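Local coordinates for protein ParA (Salmonella enterica subsp. enterica serovar Newport str. SL317, PDB 3EZF) that probably acts as a plasmid-partition ATPase of the ParA family that, when bound to ADP, also regulates transcription by binding DNA, at residues I253-G256 with P257-P261; L288-L291 with T292-E296. All coordinates share one frame; numbering follows the deposited sequence.

Interaction 1 (I253-G256 with P257-P261); sequences IDTG and PHLDP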
# COMPACT_ATOMS: atom_id res chain seq x y z
N ILE A 253 11.91 12.42 -2.03
CA ILE A 253 10.47 12.60 -2.02
C ILE A 253 9.74 11.29 -2.22
O ILE A 253 9.99 10.56 -3.18
CB ILE A 253 10.06 13.59 -3.10
CG1 ILE A 253 10.61 14.96 -2.73
CG2 ILE A 253 8.53 13.67 -3.20
CD1 ILE A 253 10.58 15.93 -3.85
N ASP A 254 8.82 11.01 -1.29
CA ASP A 254 8.01 9.79 -1.25
C ASP A 254 6.53 10.00 -1.53
O ASP A 254 5.89 10.80 -0.85
CB ASP A 254 8.13 9.16 0.13
CG ASP A 254 8.91 7.90 0.13
OD1 ASP A 254 9.83 7.76 -0.71
OD2 ASP A 254 8.62 7.04 0.98
N THR A 255 5.98 9.27 -2.51
CA THR A 255 4.55 9.37 -2.83
C THR A 255 3.98 8.08 -3.40
O THR A 255 4.70 7.32 -4.04
CB THR A 255 4.23 10.42 -3.88
OG1 THR A 255 5.03 11.58 -3.67
CG2 THR A 255 2.75 10.79 -3.78
N GLY A 256 2.69 7.86 -3.17
CA GLY A 256 2.02 6.68 -3.70
C GLY A 256 1.79 6.92 -5.19
O GLY A 256 2.19 7.97 -5.70
N PRO A 257 1.16 5.99 -5.91
CA PRO A 257 0.89 6.11 -7.36
C PRO A 257 -0.21 7.12 -7.72
O PRO A 257 0.03 8.32 -7.85
CB PRO A 257 0.49 4.69 -7.76
CG PRO A 257 1.06 3.83 -6.66
CD PRO A 257 0.82 4.64 -5.44
N HIS A 258 -1.41 6.58 -7.92
CA HIS A 258 -2.61 7.33 -8.26
C HIS A 258 -2.54 8.82 -7.95
O HIS A 258 -2.86 9.66 -8.81
CB HIS A 258 -3.78 6.71 -7.52
CG HIS A 258 -3.34 5.87 -6.36
ND1 HIS A 258 -2.71 4.65 -6.51
CD2 HIS A 258 -3.38 6.10 -5.03
CE1 HIS A 258 -2.37 4.18 -5.33
NE2 HIS A 258 -2.77 5.04 -4.41
N LEU A 259 -2.16 9.15 -6.72
CA LEU A 259 -2.04 10.55 -6.27
C LEU A 259 -1.57 11.41 -7.44
O LEU A 259 -0.78 10.97 -8.28
CB LEU A 259 -1.03 10.65 -5.12
CG LEU A 259 -1.54 11.16 -3.77
CD1 LEU A 259 -2.08 12.56 -3.96
CD2 LEU A 259 -2.60 10.23 -3.19
N ASP A 260 -2.05 12.64 -7.51
CA ASP A 260 -1.61 13.49 -8.59
C ASP A 260 -1.05 14.77 -8.04
O ASP A 260 0.15 15.01 -8.11
CB ASP A 260 -2.74 13.80 -9.58
CG ASP A 260 -2.51 13.18 -10.96
OD1 ASP A 260 -3.12 13.69 -11.93
OD2 ASP A 260 -1.75 12.19 -11.07
N PRO A 261 -1.89 15.62 -7.43
CA PRO A 261 -1.27 16.84 -6.93
C PRO A 261 0.05 16.61 -6.20
O PRO A 261 0.98 17.38 -6.36
CB PRO A 261 -2.36 17.45 -6.05
CG PRO A 261 -3.22 16.27 -5.68
CD PRO A 261 -3.27 15.48 -6.93

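Interaction 2 (L288-L291 with T292-E296); sequences LKYL and TRLPE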
# COMPACT_ATOMS: atom_id res chain seq x y z
N LEU A 288 6.79 -1.01 -15.37
CA LEU A 288 6.91 -0.62 -16.78
C LEU A 288 5.67 0.15 -17.17
O LEU A 288 5.75 1.21 -17.79
CB LEU A 288 7.04 -1.85 -17.68
CG LEU A 288 8.32 -2.67 -17.63
CD1 LEU A 288 8.27 -3.72 -18.72
CD2 LEU A 288 9.52 -1.78 -17.82
N LYS A 289 4.53 -0.40 -16.80
CA LYS A 289 3.25 0.23 -17.08
C LYS A 289 3.34 1.66 -16.53
O LYS A 289 2.96 2.62 -17.20
CB LYS A 289 2.14 -0.56 -16.36
CG LYS A 289 0.79 -0.55 -17.05
CD LYS A 289 0.83 -1.37 -18.33
CE LYS A 289 -0.56 -1.56 -18.90
NZ LYS A 289 -1.41 -2.32 -17.95
N TYR A 290 3.85 1.78 -15.31
CA TYR A 290 4.00 3.08 -14.64
C TYR A 290 4.97 3.99 -15.37
O TYR A 290 4.68 5.17 -15.59
CB TYR A 290 4.47 2.87 -13.19
CG TYR A 290 4.59 4.15 -12.40
CD1 TYR A 290 5.79 4.86 -12.36
CD2 TYR A 290 3.52 4.64 -11.65
CE1 TYR A 290 5.93 6.03 -11.59
CE2 TYR A 290 3.64 5.80 -10.88
CZ TYR A 290 4.85 6.48 -10.85
OH TYR A 290 4.99 7.60 -10.07
N LEU A 291 6.12 3.45 -15.74
CA LEU A 291 7.13 4.23 -16.43
C LEU A 291 6.53 4.83 -17.70
O LEU A 291 6.62 6.04 -17.94
CB LEU A 291 8.34 3.36 -16.80
CG LEU A 291 9.22 2.83 -15.66
CD1 LEU A 291 10.36 1.99 -16.23
CD2 LEU A 291 9.77 4.00 -14.87
N THR A 292 5.90 3.99 -18.51
CA THR A 292 5.32 4.42 -19.76
C THR A 292 4.25 5.50 -19.56
O THR A 292 3.61 5.92 -20.51
CB THR A 292 4.73 3.24 -20.51
OG1 THR A 292 4.02 3.71 -21.66
CG2 THR A 292 3.80 2.46 -19.63
N ARG A 293 4.10 5.98 -18.34
CA ARG A 293 3.10 6.99 -18.08
C ARG A 293 3.65 8.34 -17.63
O ARG A 293 2.88 9.30 -17.44
CB ARG A 293 2.13 6.47 -17.02
CG ARG A 293 0.73 6.99 -17.19
CD ARG A 293 -0.20 5.93 -17.78
NE ARG A 293 -1.48 6.53 -18.13
CZ ARG A 293 -2.62 5.86 -18.27
NH1 ARG A 293 -2.65 4.55 -18.08
NH2 ARG A 293 -3.74 6.51 -18.57
N LEU A 294 4.97 8.44 -17.47
CA LEU A 294 5.59 9.69 -17.03
C LEU A 294 5.47 10.84 -18.03
O LEU A 294 5.25 11.99 -17.64
CB LEU A 294 7.06 9.47 -16.67
CG LEU A 294 7.35 8.55 -15.47
CD1 LEU A 294 8.82 8.50 -15.22
CD2 LEU A 294 6.65 9.05 -14.25
N PRO A 295 5.64 10.56 -19.32
CA PRO A 295 5.54 11.63 -20.31
C PRO A 295 4.27 12.45 -20.13
O PRO A 295 4.31 13.67 -20.10
CB PRO A 295 5.56 10.87 -21.63
CG PRO A 295 6.54 9.80 -21.34
CD PRO A 295 6.10 9.31 -19.96
N GLU A 296 3.14 11.77 -19.99
CA GLU A 296 1.88 12.46 -19.80
C GLU A 296 1.93 13.32 -18.53
O GLU A 296 1.54 14.49 -18.54
CB GLU A 296 0.75 11.43 -19.72
CG GLU A 296 0.69 10.52 -20.95
CD GLU A 296 -0.29 9.35 -20.81
OE1 GLU A 296 -0.42 8.55 -21.78
OE2 GLU A 296 -0.92 9.22 -19.74

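Interaction 1 (I253-G256 with P257-P261)
G256 and P257 form the bend at the centre of this contact, and T255 and L259 touch across the bend. The segments are continuous, so the contact is local, made round a turn. The CA atoms of G256 and P257 lie 3.9 Å apart, as in a trans peptide. P257 N is the amide nitrogen bonded to G256 C, so this peptide has no N-H. Beyond the ring the chain folds back. L259 CB comes within 4.2 Å of G256 O and within 4.0 Å of T255 CG2. T255 has CG2 anti to its backbone nitrogen (chi1 -40° for OG1), which sends the methyl forward to L259. The two side chains cross at about a right angle, and the methyl of T255 meets L259 at CB. This link is purely apolar. The chain here leaves strand 250-254 of the parallel sheet in the P-loop NTPase domain. The run of hydrophobic residues ending in D254, followed by T255-P257, is consistent with the Walker B region of ParA proteins. Both D254 carboxylate oxygens are taken: OD1 is hydrogen-bonded to T129 OG1 and OD2 to S160 OG. L259 also packs on P156, on A216 of helix 212-216 and on H258 of the second subunit. The loop meets that subunit at two more places: the H258 ring meets the H258 ring of the second subunit with nearly parallel planes, about 5° apart, and P257 rests on I210 of the same neighbour.

Interaction 2 (L288-L291 with T292-E296)
Y290, R293 and E296 supply the flat groups. L294 CD2 approaches the Y290 ring obliquely and lies 4.1 Å from Y290 CE1. With CG anti to the backbone nitrogen (chi1 -178°), the ring swings to the side where L294 sits and also packs on V117 and L119. The R293 guanidinium is held at two places. Within 292-296, R293 NE is hydrogen-bonded to E296 OE2 at 3.2 Å, as part of a salt bridge. It reaches OE2 on the syn side, 32° out of the carboxylate plane. That oxygen in turn lies 24° out of the guanidinium plane. R293 NH1 forms a salt bridge with D211 of the second subunit. K289 NZ has a long, weak ion pair with the same D211. Here helix 281-291 ends and helix 294-303 begins. T292 N to L288 O, 2.9 Å, is an i to i-4 helical bond at this junction. L294 N to L291 O, 3.0 Å, closes a type I beta turn from L291 to L294. R293 N to Y290 O, 2.9 Å, is a less certain third bond. P295 has no N-H for L291 O, and its CD stands 3.9 Å from that oxygen instead. The chemistry is thus divided: backbone bonds and the Y290-L294 contact join the two helices, while R293, shared between carboxylates of two chains, carries charge pairing into the subunit interface.

Both interactions are local and lie in the same nucleotide-binding domain, about 14 Å apart between centres. Their nearest atoms come to about 4 Å but do not touch. Interaction 1 is the more buried, and joins a central strand of the sheet to the loop before helix 261-267. Interaction 2 is partly buried, lies further from the chain centre, and joins two successive helices beside strand 272-277. Apolar packing round a glycine-proline bend holds the first. Backbone hydrogen bonds dominate the second. Each also meets the second subunit, but differently: interaction 1 through nearly parallel H258 rings and packing, interaction 2 through packing plus a salt bridge and a weak ion pair.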